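Local coordinates for substrate binding periplasmic protein (Ralstonia solanacearum, PDB 3LOP) that probably captures leucine or related small ligands in the periplasm, between its two lobes, as the binding component of a transport system, at residues S124-Q127 with E128-K131; G203-A206 with E207-A210. All blocks are in the same frame, centred on the assembly; numbering follows the deposited sequence.

How the contacts relate
Both contacts are single-turn closures at the starts of helices, and along the chain they come in series, neither nesting nor crossing. After the first parallel sheet ends at strand 118-119, contact 1 closes the first turn of helix 125-138. The chain then builds strands 144-149, 174-178 and 199-203 of the second sheet before contact 2 closes the turn that opens helix 206-218. Their centres are about 17 Å apart and their nearest atoms about 7 Å, without touching. What joins them is the loop after strand 224-227: Ser-229 bonds to Glu-128, and Ser-230 bonds to Ala-204 O. Tyr-125 and Thr-205 both belong to the leucine pocket.

Contact 1: residues S124-Q127 with E128-K131; sequences SYQQ and EIDK. With LEU (leucine), chain B.
Glu-128 places a carboxylate oxygen in the ring plane of Tyr-125, at the edge, with OE2 3.5 Å from Tyr-125 CD1. This is the first turn of helix 125-138 in the two-lobed periplasmic binding protein fold, and the turn presents Tyr-125 to the leucine pocket. The two side chains run alongside each other in the same direction, their planes 67° apart, so a partly negative oxygen faces the partly positive C-H rim of the ring. The hydrogen bond of OE2 is to Ser-229 OG, which helps hold this buried carboxylate in position. The outer end of the ring faces the bound leucine, and Tyr-125 belongs to the magnesium site as well.

Serine suits the start of the helix: Ser-124 is the N-cap, and its OG accepts from Gln-127 N at 3.2 Å. Regular helical bonds follow, from Glu-128 N to Ser-124 O at 3.1 Å and from Ile-129 N to Tyr-125 O at 2.8 Å. Ile-129 turns its branched chain onto Val-161 and Thr-164 of helix 152-166, where an apolar residue belongs.

One turn apart, Gln-126 and Asp-130 add a side-chain bond. Gln-126 sets off with CG opposite its own nitrogen (chi1 -169°) and bends at the next torsion, which brings its amide back over Asp-130. Asp-130 OD1 is shared, and Thr-164 OG1 is its stronger partner. Gln-126 NE2 meets that same OD1 at 3.1 Å, from above the carboxylate plane, 51° out of it.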
loop_
_atom_site.group_PDB
_atom_site.type_symbol
_atom_site.label_atom_id
_atom_site.label_comp_id
_atom_site.label_asym_id
_atom_site.label_seq_id
_atom_site.Cartn_x
_atom_site.Cartn_y
_atom_site.Cartn_z
ATOM N N SER A 124 8.397 -0.506 5.079
ATOM C CA SER A 124 7.612 0.472 5.836
ATOM C C SER A 124 7.688 1.932 5.400
ATOM O O SER A 124 8.568 2.330 4.640
ATOM C CB SER A 124 8.017 0.403 7.304
ATOM O OG SER A 124 9.279 1.028 7.491
ATOM N N TYR A 125 6.756 2.732 5.914
ATOM C CA TYR A 125 6.731 4.159 5.619
ATOM C C TYR A 125 8.003 4.817 6.137
ATOM O O TYR A 125 8.541 5.725 5.501
ATOM C CB TYR A 125 5.535 4.855 6.278
ATOM C CG TYR A 125 4.188 4.553 5.667
ATOM C CD1 TYR A 125 4.065 4.210 4.322
ATOM C CD2 TYR A 125 3.025 4.675 6.425
ATOM C CE1 TYR A 125 2.814 3.998 3.745
ATOM C CE2 TYR A 125 1.773 4.468 5.862
ATOM C CZ TYR A 125 1.675 4.130 4.521
ATOM O OH TYR A 125 0.445 3.915 3.953
ATOM N N GLN A 126 8.481 4.370 7.296
ATOM C CA GLN A 126 9.695 4.950 7.858
ATOM C C GLN A 126 10.885 4.690 6.940
ATOM O O GLN A 126 11.743 5.552 6.774
ATOM C CB GLN A 126 9.976 4.385 9.251
ATOM C CG GLN A 126 11.077 5.136 10.005
ATOM C CD GLN A 126 10.761 6.613 10.185
ATOM O OE1 GLN A 126 9.726 6.975 10.748
ATOM N NE2 GLN A 126 11.655 7.476 9.709
ATOM N N GLN A 127 10.938 3.503 6.341
ATOM C CA GLN A 127 12.027 3.193 5.424
ATOM C C GLN A 127 11.931 4.109 4.209
ATOM O O GLN A 127 12.946 4.602 3.720
ATOM C CB GLN A 127 11.970 1.732 4.971
ATOM C CG GLN A 127 12.255 0.718 6.064
ATOM C CD GLN A 127 12.296 -0.700 5.525
ATOM O OE1 GLN A 127 13.281 -1.116 4.909
ATOM N NE2 GLN A 127 11.219 -1.443 5.736
ATOM N N GLU A 128 10.709 4.329 3.725
ATOM C CA GLU A 128 10.475 5.199 2.574
ATOM C C GLU A 128 10.916 6.625 2.897
ATOM O O GLU A 128 11.625 7.265 2.116
ATOM C CB GLU A 128 8.988 5.232 2.208
ATOM C CG GLU A 128 8.410 3.947 1.635
ATOM C CD GLU A 128 6.963 4.131 1.206
ATOM O OE1 GLU A 128 6.694 5.077 0.436
ATOM O OE2 GLU A 128 6.096 3.339 1.634
ATOM N N ILE A 129 10.484 7.115 4.054
ATOM C CA ILE A 129 10.806 8.465 4.492
ATOM C C ILE A 129 12.308 8.653 4.687
ATOM O O ILE A 129 12.880 9.640 4.222
ATOM C CB ILE A 129 10.042 8.809 5.792
ATOM C CG1 ILE A 129 8.540 8.862 5.492
ATOM C CG2 ILE A 129 10.523 10.139 6.354
ATOM C CD1 ILE A 129 7.657 9.014 6.717
ATOM N N ASP A 130 12.952 7.708 5.363
ATOM C CA ASP A 130 14.392 7.805 5.571
ATOM C C ASP A 130 15.114 7.934 4.235
ATOM O O ASP A 130 15.937 8.829 4.041
ATOM C CB ASP A 130 14.929 6.565 6.297
ATOM C CG ASP A 130 14.577 6.549 7.768
ATOM O OD1 ASP A 130 14.399 7.639 8.352
ATOM O OD2 ASP A 130 14.498 5.444 8.348
ATOM N N LYS A 131 14.801 7.039 3.308
ATOM C CA LYS A 131 15.456 7.049 2.007
ATOM C C LYS A 131 15.211 8.330 1.207
ATOM O O LYS A 131 16.157 8.939 0.709
ATOM C CB LYS A 131 15.016 5.827 1.197
ATOM C CG LYS A 131 16.068 5.316 0.219
ATOM C CD LYS A 131 15.654 3.982 -0.382
ATOM C CE LYS A 131 16.722 3.432 -1.313
ATOM N NZ LYS A 131 18.007 3.199 -0.601
HETATM N N LEU B . -3.566 2.305 3.309
HETATM C CA LEU B . -3.802 3.686 2.800
HETATM C C LEU B . -3.604 3.727 1.297
HETATM O O LEU B . -4.138 4.666 0.675
HETATM C CB LEU B . -2.831 4.641 3.470
HETATM C CG LEU B . -2.891 4.338 4.963
HETATM C CD1 LEU B . -1.558 4.420 5.561
HETATM C CD2 LEU B . -3.833 5.258 5.628
HETATM O OXT LEU B . -2.915 2.824 0.770
#

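Contact 2: residues G203-A206 with E207-A210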
loop_
_atom_site.group_PDB
_atom_site.type_symbol
_atom_site.label_atom_id
_atom_site.label_comp_id
_atom_site.label_asym_id
_atom_site.label_seq_id
_atom_site.Cartn_x
_atom_site.Cartn_y
_atom_site.Cartn_z
ATOM N N GLY A 203 2.129 13.002 2.783
ATOM C CA GLY A 203 1.757 11.908 3.664
ATOM C C GLY A 203 0.252 11.839 3.543
ATOM O O GLY A 203 -0.485 12.154 4.481
ATOM N N ALA A 204 -0.200 11.426 2.364
ATOM C CA ALA A 204 -1.618 11.376 2.058
ATOM C C ALA A 204 -2.018 10.192 1.197
ATOM O O ALA A 204 -1.182 9.387 0.781
ATOM C CB ALA A 204 -2.009 12.660 1.349
ATOM N N THR A 205 -3.318 10.099 0.941
ATOM C CA THR A 205 -3.864 9.045 0.105
ATOM C C THR A 205 -3.957 9.568 -1.327
ATOM O O THR A 205 -3.751 10.755 -1.581
ATOM C CB THR A 205 -5.246 8.600 0.611
ATOM O OG1 THR A 205 -6.092 9.746 0.766
ATOM C CG2 THR A 205 -5.106 7.892 1.957
ATOM N N ALA A 206 -4.273 8.673 -2.256
ATOM C CA ALA A 206 -4.338 9.001 -3.674
ATOM C C ALA A 206 -5.105 10.247 -4.113
ATOM O O ALA A 206 -4.527 11.133 -4.747
ATOM C CB ALA A 206 -4.848 7.788 -4.447
ATOM N N GLU A 207 -6.392 10.322 -3.784
ATOM C CA GLU A 207 -7.204 11.458 -4.217
ATOM C C GLU A 207 -6.746 12.814 -3.684
ATOM O O GLU A 207 -6.571 13.753 -4.459
ATOM C CB GLU A 207 -8.680 11.227 -3.882
ATOM C CG GLU A 207 -9.592 12.313 -4.442
ATOM C CD GLU A 207 -11.066 11.984 -4.306
ATOM O OE1 GLU A 207 -11.526 11.742 -3.171
ATOM O OE2 GLU A 207 -11.768 11.972 -5.339
ATOM N N PRO A 208 -6.566 12.947 -2.360
ATOM C CA PRO A 208 -6.117 14.253 -1.871
ATOM C C PRO A 208 -4.735 14.612 -2.420
ATOM O O PRO A 208 -4.454 15.774 -2.704
ATOM C CB PRO A 208 -6.135 14.085 -0.347
ATOM C CG PRO A 208 -6.012 12.600 -0.144
ATOM C CD PRO A 208 -6.882 12.044 -1.240
ATOM N N ALA A 209 -3.876 13.612 -2.580
ATOM C CA ALA A 209 -2.544 13.863 -3.116
ATOM C C ALA A 209 -2.659 14.436 -4.529
ATOM O O ALA A 209 -2.000 15.422 -4.863
ATOM C CB ALA A 209 -1.730 12.568 -3.143
ATOM N N ALA A 210 -3.501 13.815 -5.350
ATOM C CA ALA A 210 -3.699 14.257 -6.728
ATOM C C ALA A 210 -4.265 15.671 -6.793
ATOM O O ALA A 210 -3.788 16.503 -7.567
ATOM C CB ALA A 210 -4.623 13.290 -7.455
#
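Pro-208 brings the one ring of this contact, a pyrrolidine puckered C-gamma endo: Thr-205 OG1 lies near its mean plane, at the CG-CD edge, while the methyl of Ala-204 stands well off that plane, on the side of one face. The place is the loop-to-helix junction after strand 199-203, a beta-alpha unit of the second lobe, and Thr-205 lies in the leucine pocket. Ala-204 CB approaches Pro-208 CG at 4.3 Å. Tyr-178 of strand 174-178 touches both Ala-204 and Pro-208.

Thr-205 occupies the N-cap position, yet its hydroxyl makes no capping bond: the usual donor, the N-H three residues on, is missing because that residue is Pro-208. OG1 is hydrogen-bonded elsewhere. Proline still suits a first turn, where its nitrogen would have no helical carbonyl to meet; the price is the side-chain cap. The regular pattern begins just beyond, with Ala-209 N bonding to Thr-205 O at 3.0 Å and Ala-210 N to Ala-206 O at 2.9 Å. Small alanines fit this buried turn, Ala-210 lying against Leu-236 and Val-239.

Glu-207 OE1, on an extended chain, is hydrogen-bonded to Ser-17 OG near the pocket residue Gln-18, a link consistent with closed lobes. Thr-205 OG1 lies 3.0 Å from Pro-208 CG.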